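Local coordinates for protein unsaturated glucuronyl hydrolase (Streptococcus agalactiae, PDB 2ZZR) that hydrolyses unsaturated glycosaminoglycan disaccharides from chondroitin, hyaluronan and heparin, releasing the unsaturated uronic acid, as a glycoside hydrolase of family 88, at residues 330-333 / 334-337; 11-14 / 15-18. All coordinates share one frame; numbering follows the deposited sequence. Where two conformers were deposited one is given.

Contact 1 (330-333 / 334-337)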
ATOM      1  N   THR A 330      19.723   7.246   8.677  1.00 15.15           N
ATOM      2  CA  THR A 330      18.747   8.307   8.390  1.00 15.11           C
ATOM      3  C   THR A 330      17.354   7.729   8.104  1.00 14.72           C
ATOM      4  O   THR A 330      16.364   8.214   8.658  1.00 14.35           O
ATOM      5  CB  THR A 330      19.215   9.218   7.244  1.00 15.37           C
ATOM      6  OG1 THR A 330      20.511   9.736   7.556  1.00 16.31           O
ATOM      7  CG2 THR A 330      18.251  10.397   7.054  1.00 15.55           C
ATOM      8  N   TYR A 331      17.281   6.694   7.264  1.00 13.97           N
ATOM      9  CA  TYR A 331      15.999   6.037   6.969  1.00 13.50           C
ATOM     10  C   TYR A 331      15.345   5.468   8.221  1.00 13.44           C
ATOM     11  O   TYR A 331      14.136   5.614   8.412  1.00 13.59           O
ATOM     12  CB  TYR A 331      16.150   4.928   5.921  1.00 13.19           C
ATOM     13  CG  TYR A 331      16.472   5.380   4.509  1.00 13.59           C
ATOM     14  CD1 TYR A 331      17.487   4.756   3.785  1.00 13.71           C
ATOM     15  CD2 TYR A 331      15.751   6.408   3.886  1.00 13.29           C
ATOM     16  CE1 TYR A 331      17.788   5.137   2.475  1.00 13.17           C
ATOM     17  CE2 TYR A 331      16.050   6.802   2.568  1.00 13.44           C
ATOM     18  CZ  TYR A 331      17.069   6.163   1.877  1.00 13.57           C
ATOM     19  OH  TYR A 331      17.385   6.535   0.589  1.00 13.61           O
ATOM     20  N   LYS A 332      16.136   4.825   9.078  1.00 13.60           N
ATOM     21  CA  LYS A 332      15.606   4.275  10.325  1.00 13.60           C
ATOM     22  C   LYS A 332      14.973   5.376  11.174  1.00 13.72           C
ATOM     23  O   LYS A 332      13.852   5.236  11.668  1.00 13.56           O
ATOM     24  CB  LYS A 332      16.698   3.555  11.125  1.00 13.33           C
ATOM     25  CG  LYS A 332      16.218   2.966  12.449  1.00 14.20           C
ATOM     26  CD  LYS A 332      17.375   2.861  13.443  1.00 15.06           C
ATOM     27  CE  LYS A 332      16.887   2.431  14.821  1.00 16.60           C
ATOM     28  NZ  LYS A 332      16.565   0.982  14.866  1.00 16.20           N
ATOM     29  N   TYR A 333      15.699   6.474  11.337  1.00 14.09           N
ATOM     30  CA  TYR A 333      15.201   7.575  12.137  1.00 14.72           C
ATOM     31  C   TYR A 333      14.030   8.270  11.456  1.00 14.58           C
ATOM     32  O   TYR A 333      13.091   8.680  12.130  1.00 14.97           O
ATOM     33  CB  TYR A 333      16.330   8.539  12.507  1.00 15.58           C
ATOM     34  CG  TYR A 333      17.071   8.065  13.732  1.00 16.50           C
ATOM     35  CD1 TYR A 333      18.049   7.065  13.642  1.00 16.56           C
ATOM     36  CD2 TYR A 333      16.764   8.578  14.991  1.00 17.70           C
ATOM     37  CE1 TYR A 333      18.717   6.609  14.774  1.00 18.59           C
ATOM     38  CE2 TYR A 333      17.426   8.129  16.131  1.00 18.33           C
ATOM     39  CZ  TYR A 333      18.399   7.144  16.015  1.00 18.28           C
ATOM     40  OH  TYR A 333      19.049   6.701  17.141  1.00 19.29           O
ATOM     41  N   ALA A 334      14.072   8.351  10.129  1.00 14.73           N
ATOM     42  CA  ALA A 334      12.968   8.918   9.348  1.00 14.17           C
ATOM     43  C   ALA A 334      11.661   8.165   9.581  1.00 14.40           C
ATOM     44  O   ALA A 334      10.636   8.778   9.852  1.00 14.55           O
ATOM     45  CB  ALA A 334      13.311   8.963   7.862  1.00 14.33           C
ATOM     46  N   MET A 335      11.687   6.837   9.495  1.00 14.24           N
ATOM     47  CA  MET A 335      10.448   6.075   9.686  1.00 14.43           C
ATOM     48  C   MET A 335       9.910   6.172  11.119  1.00 14.56           C
ATOM     49  O   MET A 335       8.700   6.208  11.321  1.00 14.47           O
ATOM     50  CB  MET A 335      10.585   4.623   9.212  1.00 14.48           C
ATOM     51  CG  MET A 335      11.500   3.755  10.038  1.00 14.69           C
ATOM     52  SD  MET A 335      11.388   2.044   9.508  1.00 14.46           S
ATOM     53  CE  MET A 335      12.445   1.307  10.769  1.00 14.25           C
ATOM     54  N   HIS A 336      10.807   6.237  12.100  1.00 15.10           N
ATOM     55  CA  HIS A 336      10.416   6.470  13.494  1.00 15.74           C
ATOM     56  C   HIS A 336       9.734   7.828  13.693  1.00 16.19           C
ATOM     57  O   HIS A 336       8.709   7.900  14.380  1.00 16.44           O
ATOM     58  CB  HIS A 336      11.621   6.347  14.427  1.00 15.76           C
ATOM     59  CG  HIS A 336      11.886   4.948  14.891  1.00 15.78           C
ATOM     60  ND1 HIS A 336      12.533   4.012  14.115  1.00 17.30           N
ATOM     61  CD2 HIS A 336      11.597   4.332  16.061  1.00 15.87           C
ATOM     62  CE1 HIS A 336      12.638   2.880  14.789  1.00 14.78           C
ATOM     63  NE2 HIS A 336      12.080   3.049  15.973  1.00 17.83           N
ATOM     64  N   THR A 337      10.305   8.881  13.099  1.00 16.63           N
ATOM     65  CA  THR A 337       9.749  10.231  13.214  0.50 17.07           C
ATOM     66  C   THR A 337       8.362  10.309  12.576  1.00 17.28           C
ATOM     67  O   THR A 337       7.433  10.882  13.157  1.00 17.24           O
ATOM     68  CB  THR A 337      10.666  11.287  12.559  0.50 17.21           C
ATOM     69  OG1 THR A 337      12.025  11.055  12.947  0.50 18.48           O
ATOM     70  CG2 THR A 337      10.259  12.691  12.987  0.50 17.04           C
TER

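Contact 2 (11-14 / 15-18). With SO4 (sulfate ion), chain D.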
ATOM      1  N   ILE A  11      19.286  13.252   0.997  1.00 20.58           N
ATOM      2  CA  ILE A  11      18.314  13.577   2.036  1.00 20.81           C
ATOM      3  C   ILE A  11      18.724  14.909   2.646  1.00 21.45           C
ATOM      4  O   ILE A  11      19.697  15.005   3.402  1.00 21.10           O
ATOM      5  CB  ILE A  11      18.190  12.488   3.109  1.00 20.37           C
ATOM      6  CG1 ILE A  11      17.776  11.163   2.457  1.00 19.51           C
ATOM      7  CG2 ILE A  11      17.192  12.929   4.189  1.00 20.15           C
ATOM      8  CD1 ILE A  11      17.907   9.938   3.374  1.00 18.97           C
ATOM      9  N   GLU A  12      17.974  15.938   2.272  1.00 22.42           N
ATOM     10  CA  GLU A  12      18.328  17.307   2.604  1.00 23.95           C
ATOM     11  C   GLU A  12      18.106  17.542   4.096  1.00 24.25           C
ATOM     12  O   GLU A  12      17.119  17.076   4.666  1.00 24.79           O
ATOM     13  CB  GLU A  12      17.559  18.284   1.689  1.00 23.72           C
ATOM     14  CG  GLU A  12      17.957  18.131   0.188  1.00 24.10           C
ATOM     15  CD  GLU A  12      17.048  18.873  -0.809  1.00 24.63           C
ATOM     16  OE1 GLU A  12      17.357  18.829  -2.031  1.00 21.76           O
ATOM     17  OE2 GLU A  12      16.033  19.485  -0.385  1.00 25.47           O
ATOM     18  N   ASN A  13      19.068  18.203   4.740  1.00 25.37           N
ATOM     19  CA  ASN A  13      19.006  18.486   6.176  1.00 25.91           C
ATOM     20  C   ASN A  13      18.634  17.248   7.034  1.00 26.00           C
ATOM     21  O   ASN A  13      17.629  17.265   7.739  1.00 25.97           O
ATOM     22  CB  ASN A  13      18.037  19.664   6.412  1.00 26.53           C
ATOM     23  CG  ASN A  13      17.952  20.094   7.867  1.00 27.23           C
ATOM     24  OD1 ASN A  13      18.918  19.996   8.629  1.00 29.86           O
ATOM     25  ND2 ASN A  13      16.780  20.584   8.258  1.00 28.51           N
ATOM     26  N   PRO A  14      19.454  16.171   6.980  1.00 26.02           N
ATOM     27  CA  PRO A  14      19.110  14.886   7.624  1.00 26.06           C
ATOM     28  C   PRO A  14      18.949  14.902   9.149  1.00 26.18           C
ATOM     29  O   PRO A  14      18.364  13.971   9.711  1.00 25.99           O
ATOM     30  CB  PRO A  14      20.284  13.977   7.238  1.00 26.03           C
ATOM     31  CG  PRO A  14      21.408  14.912   6.969  1.00 26.10           C
ATOM     32  CD  PRO A  14      20.768  16.097   6.316  1.00 25.87           C
ATOM     33  N   LYS A  15      19.460  15.938   9.817  1.00 26.34           N
ATOM     34  CA  LYS A  15      19.280  16.072  11.266  1.00 26.71           C
ATOM     35  C   LYS A  15      17.803  16.167  11.662  1.00 25.97           C
ATOM     36  O   LYS A  15      17.435  15.814  12.780  1.00 26.09           O
ATOM     37  CB  LYS A  15      20.058  17.275  11.813  1.00 26.77           C
ATOM     38  CG  LYS A  15      21.574  17.136  11.721  1.00 28.13           C
ATOM     39  CD  LYS A  15      22.272  18.413  12.199  1.00 28.40           C
ATOM     40  CE  LYS A  15      23.753  18.422  11.829  1.00 31.44           C
ATOM     41  NZ  LYS A  15      24.551  17.480  12.666  1.00 32.57           N
ATOM     42  N   ARG A  16      16.967  16.628  10.730  1.00 25.69           N
ATOM     43  CA  ARG A  16      15.514  16.691  10.927  1.00 25.23           C
ATOM     44  C   ARG A  16      14.935  15.319  11.288  1.00 24.70           C
ATOM     45  O   ARG A  16      13.903  15.228  11.950  1.00 24.42           O
ATOM     46  CB  ARG A  16      14.813  17.284   9.690  1.00 25.40           C
ATOM     47  CG  ARG A  16      14.762  16.390   8.450  1.00 25.34           C
ATOM     48  CD  ARG A  16      14.397  17.171   7.182  1.00 25.54           C
ATOM     49  NE  ARG A  16      13.021  17.666   7.231  1.00 27.59           N
ATOM     50  CZ  ARG A  16      12.066  17.373   6.349  1.00 28.39           C
ATOM     51  NH1 ARG A  16      12.322  16.604   5.298  1.00 28.30           N
ATOM     52  NH2 ARG A  16      10.847  17.872   6.516  1.00 28.00           N
ATOM     53  N   PHE A  17      15.626  14.262  10.856  1.00 24.24           N
ATOM     54  CA  PHE A  17      15.260  12.886  11.194  1.00 23.70           C
ATOM     55  C   PHE A  17      16.166  12.314  12.290  1.00 23.97           C
ATOM     56  O   PHE A  17      15.687  11.752  13.274  1.00 23.50           O
ATOM     57  CB  PHE A  17      15.313  11.992   9.944  1.00 23.25           C
ATOM     58  CG  PHE A  17      14.466  12.486   8.794  1.00 22.20           C
ATOM     59  CD1 PHE A  17      13.076  12.540   8.903  1.00 21.76           C
ATOM     60  CD2 PHE A  17      15.054  12.869   7.594  1.00 21.14           C
ATOM     61  CE1 PHE A  17      12.293  12.981   7.843  1.00 21.09           C
ATOM     62  CE2 PHE A  17      14.277  13.313   6.522  1.00 21.89           C
ATOM     63  CZ  PHE A  17      12.892  13.373   6.647  1.00 21.35           C
ATOM     64  N   LEU A  18      17.477  12.476  12.114  1.00 24.54           N
ATOM     65  CA  LEU A  18      18.470  11.875  13.009  1.00 25.26           C
ATOM     66  C   LEU A  18      18.401  12.352  14.467  1.00 26.01           C
ATOM     67  O   LEU A  18      18.747  11.603  15.378  1.00 26.08           O
ATOM     68  CB  LEU A  18      19.881  12.066  12.442  1.00 24.94           C
ATOM     69  CG  LEU A  18      20.262  11.270  11.187  1.00 24.03           C
ATOM     70  CD1 LEU A  18      21.549  11.803  10.595  1.00 22.86           C
ATOM     71  CD2 LEU A  18      20.388   9.776  11.474  1.00 22.99           C
TER
HETATM   72  S   SO4 D 403      11.966  20.351   9.452  1.00 50.86           S
HETATM   73  O1  SO4 D 403      13.353  20.439   8.997  1.00 51.07           O
HETATM   74  O2  SO4 D 403      11.352  19.118   8.969  1.00 51.37           O
HETATM   75  O3  SO4 D 403      11.928  20.357  10.913  1.00 51.29           O
HETATM   76  O4  SO4 D 403      11.212  21.484   8.924  1.00 51.37           O
HETATM   77  O   HOH W   1      14.750  15.934   4.078  1.00 32.20           O
HETATM   78  O   HOH W   2      21.108  18.355   8.811  1.00 38.07           O

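Contact 1 (330-333 / 334-337)
Two turns of the alpha-helix 328-346, one of the helices of this alpha-barrel hydrolase, make this contact, and on them His-336 and Thr-337 each bond back to a carbonyl one turn earlier. Main-chain i to i+4 bonds run through the whole segment, among them Met-335 N to Tyr-331 O at 2.9 Å. Lys-332 O takes two N-H groups of one residue: His-336 N at 3.2 Å and, from the opposite face of the carbonyl plane, His-336 ND1 at 3.0 Å. The latter bond lies close to the imidazole plane but 40° above that of the carbonyl; since the carbonyl can only accept, ND1 must carry the proton, and the bond helps set the ring's rotation. The Lys-332 chain runs alongside that ring, its CG 4.2 Å from His-336 ND1. Met-335 CG sits between its own backbone N and carbonyl carbon (chi1 69°), which brings it within 3.2 Å of Lys-332 O. Facing the neighbouring helices, Met-335 packs on Ile-314 and Leu-318 of helix 304-318, while the Tyr-331 hydroxyl hydrogen-bonds Asn-276 of helix 265-280. Tyr-333 O accepts from Thr-337 N at 3.0 Å. In the conformer described here, one of two deposited, Thr-337 OG1 also donates to Tyr-333 O over 2.7 Å, 38° above the carbonyl plane.

Contact 2 (11-14 / 15-18)
Arg-16 of the short helix 15-18 reaches back over Asn-13 and Glu-12, the loop residues ahead of it. Its CB stands 3.4 Å from Asn-13 O, and its CG, set between the backbone N and the carbonyl carbon (chi1 72°), comes to 3.1 Å from Asn-13 O while lying above one face of the Phe-17 ring, offset toward its rim. CD lies 3.3 Å from Asn-13 O and also borders Glu-12 O, both on the same side of it. There the Arg-16 chain bends (chi3 -67°) and offers the guanidinium edge to a sulfate: Arg-16 NE and Arg-16 NH2 each donate to sulfate O2 at 2.8 Å, near the guanidinium plane, and NE reaches O1 weakly. NH1 turns to water 1, which donates in turn to Glu-12 O. NH1 also donates to Leu-279 O, and NH2 to Leu-282 O. At the helix start Arg-16 N bonds Asn-13 O, and Pro-14 O receives both Leu-18 N, nearly straight at 174°, and Phe-17 N. On the apolar side of the turn, Ile-11 CG2 meets the edge of the Phe-17 ring at CE2, 3.8 Å away. All three guanidinium nitrogens thus have acceptors, and the sulfate, also held by Lys-286 and probably from the crystallisation liquor, would balance part of the local positive charge.

Overall arrangement
Contact 2 comes first in the chain and lies against the outer side of the helix that carries contact 1, their centres about 9 Å apart. The joint is mostly van der Waals packing: Ile-11 CD1 meets Thr-330 CG2 at 3.7 Å, Phe-17 CD1 lies 3.7 Å from Ala-334 CA, and Tyr-333 CB approaches a main-chain oxygen, Phe-17 O, at 3.4 Å. Leu-279 of helix 265-280 touches Ile-11, Phe-17 and Ala-334, so the N-terminal segment covers the junction of two barrel helices. In the Thr-337 conformer described, Ser-20, just after helix 15-18, adds a hydroxyl bond to Thr-337 OG1. Both contacts lie away from Asp-114 and Asp-174, the probable nucleophile and proton donor, and the sulfate belongs to this peripheral region.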